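Atg5 (Kluyveromyces marxianus, PDB 3VQI) takes part in autophagic vesicle formation and cytoplasm-to-vacuole transport, and is needed for selective degradation of the nucleus. Local coordinates at residues E86-V91 with F268-T273; R144-Q149 with S264-L269. One frame throughout, in Å; residues are numbered along the deposited sequence.

How the contacts relate
Both contacts join Atg5's domains, and each rests on the last part of the UblB domain. Both are largely buried, contact 1 nearer the middle of the chain; each has one partly exposed residue at its margin, Tyr87 and Gln149. Contact 1 sets the start of helix 89-96, from UblA, against strand 269-272; contact 2, about 11 Å away between centres, sets helix 135-155 of the helical region against the turn that leads into that strand. Their chemistry follows their place. Contact 1 is apolar and aromatic, with no hydrogen bond across it. The turn in contact 2 offers mainly backbone to an indole, with the Asp266 and Phe268 side chains meeting Gln146 beside it. Ser264 and Asp266 link the two through Tyr270.

Contact 1 of 2, residues E86-V91 with F268-T273; sequences EYPCGV and FLYLVT
Val91 and Tyr270 form the dense half of this contact. Both methyls of the valine lie on one side of the phenol ring, spread over its CB end: CG2 lies over the face, 4.1 Å from the ring centroid and 28° off the normal, a CH-pi contact, while CG1 comes within 3.7 Å of Tyr270 CD2. With CG1 anti to the backbone N (chi1 175°) and CG2 anti to the carbonyl carbon, both methyls reach the ring. At its far end Tyr270 meets Tyr87 rim to rim, the planes at 84° and neither ring over the other's face. Tyr270 OH sits at the edge of the Tyr87 ring, in its plane, 3.5 Å from CD2. This hydroxyl is buried but not stranded, for it hydrogen-bonds to Asp266 and Arg203.

Packing thins away from the valine. Pro88, at the N-cap position of the helix, brings CG no nearer than 4.3 Å to Tyr270 CE1, and further along the strand Val272 CG2 comes only within 4.4 Å of Val91 O. Toward the more exposed side, Tyr87 is only partly buried; its ring also meets Trp205 edge-to-face.

The contact thus brings the first turn of helix 89-96, in UblA, against strand 269-272, the last strand of the UblB domain. That strand runs parallel to 202-205; Leu269, Leu271 and Val272 all pack on strand 241-244, with Leu269 also reaching helix 255-262.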
# COMPACT_ATOMS: atom_id res chain seq x y z
N GLU A 86 -6.16 2.59 -1.09
CA GLU A 86 -6.00 1.51 -2.05
C GLU A 86 -4.52 1.26 -2.35
O GLU A 86 -4.17 0.48 -3.24
CB GLU A 86 -6.75 1.80 -3.37
CG GLU A 86 -6.21 2.95 -4.20
CD GLU A 86 -6.75 4.31 -3.78
OE1 GLU A 86 -6.59 5.27 -4.56
OE2 GLU A 86 -7.34 4.41 -2.67
N TYR A 87 -3.64 1.93 -1.61
CA TYR A 87 -2.21 1.73 -1.77
C TYR A 87 -1.71 1.11 -0.48
O TYR A 87 -2.26 1.36 0.59
CB TYR A 87 -1.49 3.05 -2.02
CG TYR A 87 -1.84 3.67 -3.35
CD1 TYR A 87 -2.74 4.73 -3.44
CD2 TYR A 87 -1.31 3.15 -4.53
CE1 TYR A 87 -3.11 5.27 -4.68
CE2 TYR A 87 -1.67 3.67 -5.78
CZ TYR A 87 -2.57 4.73 -5.84
OH TYR A 87 -2.94 5.23 -7.06
N PRO A 88 -0.67 0.27 -0.56
CA PRO A 88 -0.21 -0.32 0.70
C PRO A 88 0.18 0.72 1.74
O PRO A 88 0.61 1.83 1.40
CB PRO A 88 0.96 -1.21 0.27
CG PRO A 88 1.28 -0.76 -1.16
CD PRO A 88 -0.04 -0.38 -1.72
N CYS A 89 0.00 0.36 3.01
CA CYS A 89 0.33 1.22 4.15
C CYS A 89 1.72 1.83 4.05
O CYS A 89 1.90 3.04 4.12
CB CYS A 89 0.24 0.43 5.46
SG CYS A 89 -1.38 -0.30 5.77
N GLY A 90 2.72 0.97 3.89
CA GLY A 90 4.08 1.45 3.80
C GLY A 90 4.27 2.53 2.76
O GLY A 90 5.00 3.51 2.98
N VAL A 91 3.62 2.35 1.62
CA VAL A 91 3.71 3.31 0.53
C VAL A 91 3.12 4.65 0.96
O VAL A 91 3.70 5.70 0.69
CB VAL A 91 2.96 2.78 -0.70
CG1 VAL A 91 2.93 3.83 -1.81
CG2 VAL A 91 3.62 1.52 -1.18
N PHE A 268 3.73 -3.66 -7.71
CA PHE A 268 4.39 -2.48 -8.20
C PHE A 268 5.48 -2.02 -7.26
O PHE A 268 5.42 -2.22 -6.05
CB PHE A 268 3.40 -1.34 -8.41
CG PHE A 268 2.49 -1.54 -9.59
CD1 PHE A 268 1.44 -2.45 -9.55
CD2 PHE A 268 2.67 -0.78 -10.76
CE1 PHE A 268 0.58 -2.60 -10.64
CE2 PHE A 268 1.81 -0.93 -11.86
CZ PHE A 268 0.76 -1.84 -11.80
N LEU A 269 6.50 -1.42 -7.85
CA LEU A 269 7.62 -0.87 -7.10
C LEU A 269 7.27 0.60 -6.97
O LEU A 269 7.10 1.29 -7.98
CB LEU A 269 8.91 -1.03 -7.91
CG LEU A 269 10.13 -0.20 -7.51
CD1 LEU A 269 10.67 -0.58 -6.13
CD2 LEU A 269 11.15 -0.43 -8.60
N TYR A 270 7.13 1.09 -5.75
CA TYR A 270 6.77 2.48 -5.55
C TYR A 270 7.94 3.36 -5.15
O TYR A 270 8.66 3.08 -4.20
CB TYR A 270 5.68 2.62 -4.48
CG TYR A 270 4.33 2.07 -4.86
CD1 TYR A 270 4.05 0.71 -4.75
CD2 TYR A 270 3.33 2.92 -5.33
CE1 TYR A 270 2.80 0.21 -5.09
CE2 TYR A 270 2.08 2.43 -5.68
CZ TYR A 270 1.82 1.07 -5.56
OH TYR A 270 0.58 0.58 -5.92
N LEU A 271 8.12 4.43 -5.90
CA LEU A 271 9.17 5.39 -5.60
C LEU A 271 8.51 6.66 -5.09
O LEU A 271 7.58 7.18 -5.70
CB LEU A 271 9.97 5.71 -6.85
CG LEU A 271 11.20 4.86 -7.17
CD1 LEU A 271 10.78 3.42 -7.45
CD2 LEU A 271 11.91 5.47 -8.38
N VAL A 272 8.98 7.14 -3.95
CA VAL A 272 8.48 8.38 -3.39
C VAL A 272 9.61 9.40 -3.50
O VAL A 272 10.66 9.27 -2.88
CB VAL A 272 8.08 8.22 -1.92
CG1 VAL A 272 7.95 9.58 -1.25
CG2 VAL A 272 6.76 7.48 -1.84
N THR A 273 9.39 10.42 -4.34
CA THR A 273 10.37 11.47 -4.57
C THR A 273 10.52 12.41 -3.38
O THR A 273 9.62 12.55 -2.55
CB THR A 273 9.98 12.32 -5.78
OG1 THR A 273 8.62 12.76 -5.62
CG2 THR A 273 10.11 11.52 -7.07

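Contact 2 of 2, residues R144-Q149 with S264-L269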
# COMPACT_ATOMS: atom_id res chain seq x y z
N ARG A 144 -6.50 -8.08 -6.53
CA ARG A 144 -6.49 -9.05 -7.63
C ARG A 144 -6.21 -8.35 -8.95
O ARG A 144 -5.21 -8.63 -9.62
CB ARG A 144 -7.86 -9.74 -7.73
CG ARG A 144 -7.78 -11.08 -8.42
CD ARG A 144 -9.09 -11.49 -9.09
NE ARG A 144 -9.14 -12.93 -9.39
CZ ARG A 144 -8.15 -13.63 -9.96
NH1 ARG A 144 -7.01 -13.06 -10.29
NH2 ARG A 144 -8.32 -14.93 -10.18
N HIS A 145 -7.10 -7.44 -9.31
CA HIS A 145 -6.99 -6.68 -10.55
C HIS A 145 -5.68 -5.90 -10.66
O HIS A 145 -5.22 -5.59 -11.75
CB HIS A 145 -8.20 -5.75 -10.71
CG HIS A 145 -9.52 -6.47 -10.72
ND1 HIS A 145 -9.69 -7.69 -11.35
CD2 HIS A 145 -10.72 -6.14 -10.20
CE1 HIS A 145 -10.95 -8.08 -11.21
NE2 HIS A 145 -11.59 -7.16 -10.51
N GLN A 146 -5.05 -5.61 -9.54
CA GLN A 146 -3.78 -4.92 -9.59
C GLN A 146 -2.76 -5.89 -10.16
O GLN A 146 -1.93 -5.52 -10.99
CB GLN A 146 -3.36 -4.47 -8.19
CG GLN A 146 -2.92 -3.02 -8.13
CD GLN A 146 -4.00 -2.08 -8.60
OE1 GLN A 146 -3.74 -1.14 -9.35
NE2 GLN A 146 -5.23 -2.32 -8.17
N TRP A 147 -2.80 -7.14 -9.70
CA TRP A 147 -1.86 -8.15 -10.19
C TRP A 147 -2.19 -8.51 -11.62
O TRP A 147 -1.31 -8.72 -12.45
CB TRP A 147 -1.91 -9.41 -9.31
CG TRP A 147 -0.85 -9.39 -8.27
CD1 TRP A 147 -1.01 -9.10 -6.95
CD2 TRP A 147 0.55 -9.57 -8.47
NE1 TRP A 147 0.20 -9.08 -6.32
CE2 TRP A 147 1.19 -9.37 -7.23
CE3 TRP A 147 1.34 -9.89 -9.59
CZ2 TRP A 147 2.58 -9.48 -7.06
CZ3 TRP A 147 2.73 -10.00 -9.43
CH2 TRP A 147 3.33 -9.79 -8.17
N LYS A 148 -3.49 -8.59 -11.90
CA LYS A 148 -3.96 -8.91 -13.22
C LYS A 148 -3.38 -7.85 -14.14
O LYS A 148 -3.33 -8.04 -15.35
CB LYS A 148 -5.49 -8.85 -13.24
CG LYS A 148 -6.17 -9.49 -14.45
CD LYS A 148 -7.65 -9.74 -14.16
CE LYS A 148 -8.35 -10.53 -15.25
NZ LYS A 148 -9.73 -10.91 -14.83
N GLN A 149 -2.94 -6.74 -13.55
CA GLN A 149 -2.36 -5.62 -14.29
C GLN A 149 -0.84 -5.66 -14.31
O GLN A 149 -0.24 -5.56 -15.37
CB GLN A 149 -2.82 -4.29 -13.67
CG GLN A 149 -2.35 -3.05 -14.42
CD GLN A 149 -3.00 -1.76 -13.90
OE1 GLN A 149 -4.23 -1.70 -13.73
NE2 GLN A 149 -2.19 -0.73 -13.68
N SER A 264 6.00 -4.01 -4.02
CA SER A 264 5.02 -4.15 -2.94
C SER A 264 4.09 -5.33 -3.20
O SER A 264 4.05 -5.85 -4.31
CB SER A 264 4.25 -2.84 -2.79
OG SER A 264 5.16 -1.78 -2.54
N ILE A 265 3.32 -5.74 -2.19
CA ILE A 265 2.42 -6.89 -2.34
C ILE A 265 1.44 -6.82 -3.48
O ILE A 265 0.76 -7.80 -3.77
CB ILE A 265 1.60 -7.15 -1.05
CG1 ILE A 265 0.89 -5.86 -0.62
CG2 ILE A 265 2.50 -7.71 0.06
CD1 ILE A 265 -0.07 -6.03 0.52
N ASP A 266 1.33 -5.67 -4.14
CA ASP A 266 0.39 -5.56 -5.23
C ASP A 266 1.07 -5.67 -6.60
O ASP A 266 0.40 -5.61 -7.63
CB ASP A 266 -0.40 -4.25 -5.14
CG ASP A 266 0.46 -3.03 -5.40
OD1 ASP A 266 -0.14 -1.94 -5.55
OD2 ASP A 266 1.71 -3.14 -5.44
N GLY A 267 2.38 -5.83 -6.59
CA GLY A 267 3.10 -6.00 -7.85
C GLY A 267 3.81 -4.78 -8.41
O GLY A 267 4.44 -4.85 -9.47
N PHE A 268 3.73 -3.66 -7.71
CA PHE A 268 4.39 -2.48 -8.20
C PHE A 268 5.48 -2.02 -7.26
O PHE A 268 5.42 -2.22 -6.05
CB PHE A 268 3.40 -1.34 -8.41
CG PHE A 268 2.49 -1.54 -9.59
CD1 PHE A 268 1.44 -2.45 -9.55
CD2 PHE A 268 2.67 -0.78 -10.76
CE1 PHE A 268 0.58 -2.60 -10.64
CE2 PHE A 268 1.81 -0.93 -11.86
CZ PHE A 268 0.76 -1.84 -11.80
N LEU A 269 6.50 -1.42 -7.85
CA LEU A 269 7.62 -0.87 -7.10
C LEU A 269 7.27 0.60 -6.97
O LEU A 269 7.10 1.29 -7.98
CB LEU A 269 8.91 -1.03 -7.91
CG LEU A 269 10.13 -0.20 -7.51
CD1 LEU A 269 10.67 -0.58 -6.13
CD2 LEU A 269 11.15 -0.43 -8.60
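Trp147 lays its indole over the backbone of the turn at Asp266 and Gly267. Gly267 CA stands over the six-membered ring, 3.9 Å from its centroid and 22° off the normal, a CH-pi contact, and Asp266 O lies above the same face toward the rim. The indole N-H meanwhile reaches Ile265 O, NE1 to O 2.9 Å with an N-H...O angle of 157°. Ile265 O also accepts from Trp143, so two indoles grip one carbonyl. An alanine in place of Trp147 would probably leave Ile265 O with one of these donors missing and open a gap beside Gly267.

A side chain on Gly267 would point into the indole, and its backbone angles (phi 101°) would jam one against the preceding carbonyl. Alongside, Gln146 CG packs 3.9 Å from Asp266 OD1, the oxygen bonded to Tyr270 OH; the glutamine's polar end turns to Arg203 and Tyr142. Farther on, the Phe268 ring has Gln146 O at its edge, 3.9 Å from CE1.

Ser264 to Gly267 form a type I beta turn, overlapped by an Asx turn in which Asp266 OD2 accepts from Phe268 N. Together they make the helix-to-last-strand connection of a ubiquitin-like domain, here packed on helix 135-155 of the helical region.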